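Long-range contact in single-stranded DNA specific exonuclease RecJ (PDB 2ZXR), which degrades single-stranded DNA in the 5' to 3' direction as a divalent-metal-dependent exonuclease of DNA repair: residues K182-T186 with A223-N229. Sequence-based numbering, arbitrary orientation.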
loop_
_atom_site.group_PDB
_atom_site.type_symbol
_atom_site.label_atom_id
_atom_site.label_comp_id
_atom_site.label_asym_id
_atom_site.label_seq_id
_atom_site.Cartn_x
_atom_site.Cartn_y
_atom_site.Cartn_z
ATOM N N LYS A 182 5.316 4.362 19.272
ATOM C CA LYS A 182 4.688 4.291 17.955
ATOM C C LYS A 182 5.529 3.435 17.006
ATOM O O LYS A 182 6.171 3.960 16.093
ATOM C CB LYS A 182 4.512 5.702 17.382
ATOM C CG LYS A 182 3.776 6.666 18.339
ATOM C CD LYS A 182 2.328 6.236 18.604
ATOM C CE LYS A 182 1.864 6.721 19.972
ATOM N NZ LYS A 182 2.303 8.125 20.253
ATOM N N GLU A 183 5.535 2.123 17.272
ATOM C CA GLU A 183 6.254 1.111 16.483
ATOM C C GLU A 183 5.346 -0.114 16.453
ATOM O O GLU A 183 4.634 -0.371 17.423
ATOM C CB GLU A 183 7.580 0.725 17.145
ATOM C CG GLU A 183 8.565 1.859 17.294
ATOM C CD GLU A 183 8.942 2.487 15.969
ATOM O OE1 GLU A 183 9.707 3.471 15.991
ATOM O OE2 GLU A 183 8.490 2.005 14.910
ATOM N N LYS A 184 5.372 -0.876 15.364
ATOM C CA LYS A 184 4.517 -2.055 15.283
ATOM C C LYS A 184 5.250 -3.347 14.888
ATOM O O LYS A 184 4.939 -3.973 13.876
ATOM C CB LYS A 184 3.372 -1.754 14.318
ATOM C CG LYS A 184 2.656 -0.447 14.685
ATOM C CD LYS A 184 1.679 -0.006 13.603
ATOM C CE LYS A 184 0.720 1.076 14.130
ATOM N NZ LYS A 184 0.025 0.641 15.387
ATOM N N PRO A 185 6.240 -3.758 15.694
ATOM C CA PRO A 185 6.980 -4.986 15.378
ATOM C C PRO A 185 6.032 -6.192 15.357
ATOM O O PRO A 185 4.973 -6.173 15.981
ATOM C CB PRO A 185 8.041 -5.043 16.481
ATOM C CG PRO A 185 7.406 -4.308 17.615
ATOM C CD PRO A 185 6.721 -3.147 16.950
ATOM N N THR A 186 6.381 -7.236 14.618
ATOM C CA THR A 186 5.491 -8.398 14.544
ATOM C C THR A 186 5.964 -9.514 15.481
ATOM O O THR A 186 6.835 -9.303 16.317
ATOM C CB THR A 186 5.419 -8.957 13.090
ATOM O OG1 THR A 186 6.697 -9.484 12.713
ATOM C CG2 THR A 186 5.042 -7.852 12.108
ATOM N N ALA A 223 2.463 -6.155 8.333
ATOM C CA ALA A 223 2.509 -5.077 9.286
ATOM C C ALA A 223 2.990 -3.829 8.528
ATOM O O ALA A 223 3.596 -3.926 7.455
ATOM C CB ALA A 223 3.467 -5.416 10.406
ATOM N N PRO A 224 2.697 -2.645 9.071
ATOM C CA PRO A 224 3.077 -1.366 8.476
ATOM C C PRO A 224 4.600 -1.230 8.395
ATOM O O PRO A 224 5.318 -1.347 9.409
ATOM C CB PRO A 224 2.463 -0.334 9.429
ATOM C CG PRO A 224 1.281 -1.054 10.022
ATOM C CD PRO A 224 1.845 -2.444 10.259
ATOM N N LEU A 225 5.081 -0.961 7.186
ATOM C CA LEU A 225 6.488 -0.812 6.957
ATOM C C LEU A 225 7.028 0.609 7.158
ATOM O O LEU A 225 7.403 1.293 6.216
ATOM C CB LEU A 225 6.818 -1.319 5.562
ATOM C CG LEU A 225 6.579 -2.809 5.260
ATOM C CD1 LEU A 225 7.351 -3.169 3.969
ATOM C CD2 LEU A 225 7.098 -3.700 6.423
ATOM N N TRP A 226 7.036 1.062 8.398
ATOM C CA TRP A 226 7.602 2.363 8.708
ATOM C C TRP A 226 8.388 2.279 10.007
ATOM O O TRP A 226 8.282 1.291 10.747
ATOM C CB TRP A 226 6.514 3.460 8.777
ATOM C CG TRP A 226 5.289 3.187 9.607
ATOM C CD1 TRP A 226 5.233 2.971 10.955
ATOM C CD2 TRP A 226 3.932 3.185 9.142
ATOM N NE1 TRP A 226 3.915 2.837 11.363
ATOM C CE2 TRP A 226 3.101 2.961 10.268
ATOM C CE3 TRP A 226 3.342 3.352 7.884
ATOM C CZ2 TRP A 226 1.704 2.897 10.173
ATOM C CZ3 TRP A 226 1.949 3.287 7.782
ATOM C CH2 TRP A 226 1.146 3.061 8.920
ATOM N N GLY A 227 9.209 3.290 10.258
ATOM C CA GLY A 227 10.010 3.320 11.456
ATOM C C GLY A 227 10.860 2.071 11.604
ATOM O O GLY A 227 11.534 1.645 10.659
ATOM N N TRP A 228 10.817 1.483 12.798
ATOM C CA TRP A 228 11.579 0.279 13.105
ATOM C C TRP A 228 11.323 -0.846 12.087
ATOM O O TRP A 228 12.261 -1.511 11.628
ATOM C CB TRP A 228 11.228 -0.222 14.505
ATOM C CG TRP A 228 12.215 -1.221 15.001
ATOM C CD1 TRP A 228 13.414 -0.959 15.603
ATOM C CD2 TRP A 228 12.109 -2.645 14.909
ATOM N NE1 TRP A 228 14.062 -2.135 15.894
ATOM C CE2 TRP A 228 13.283 -3.188 15.479
ATOM C CE3 TRP A 228 11.130 -3.518 14.398
ATOM C CZ2 TRP A 228 13.514 -4.566 15.555
ATOM C CZ3 TRP A 228 11.353 -4.883 14.471
ATOM C CH2 TRP A 228 12.542 -5.401 15.048
ATOM N N ASN A 229 10.067 -1.075 11.736
ATOM C CA ASN A 229 9.802 -2.131 10.755
ATOM C C ASN A 229 10.504 -1.812 9.422
ATOM O O ASN A 229 11.035 -2.705 8.805
ATOM C CB ASN A 229 8.293 -2.345 10.527
ATOM C CG ASN A 229 7.635 -3.180 11.617
ATOM O OD1 ASN A 229 8.294 -3.943 12.346
ATOM N ND2 ASN A 229 6.321 -3.072 11.711
HETATM O O HOH W 1 7.551 -0.009 13.331
HETATM O O HOH W 2 8.590 -6.682 13.029
#
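The amide of N229 meets the backbone of K184 and shows how one side chain can tie two loops together. Its ND2 donates to K184 O at 2.7 Å, reaching the oxygen from above the carbonyl plane, and also to P224 O at 3.0 Å; both acceptors lie close to the amide plane, so the pair fixes the rotation of the group. OD1 accepts a hydrogen bond from a water that in turn accepts from T186 N, leaving each end of the amide engaged.

A second polar link starts at E183. With CG anti to the carbonyl carbon (chi1 -62°) and a further bend at chi2, its carboxylate drops beside the first turn of helix 227-239, where OE2 accepts from W228 N at 3.2 Å, met from above the carboxylate plane. Another water donates to E183 OE2 and accepts from K184 N and N229 N, extending this link by solvent.

Apolar contacts flank the polar groups. P185 CB lies 3.9 Å from CZ3 of W228, whose NE1 hydrogen-bonds to A51 O, while the K184 chain crosses P224 at about a right angle, its CD 3.8 Å from P224 CG. Next to the metal site, T186 CG2 presses on A223 CB at 3.4 Å, a tight fit, and T186 OG1 hydrogen-bonds to the metal ligand D84.

Glutamate and water thus occupy backbone N-H groups at the start of helix 227-239, whose dipole would favour the negative charge, and the bonded amide joins that helix to the loop leading into helix 187-201 beside the magnesium site.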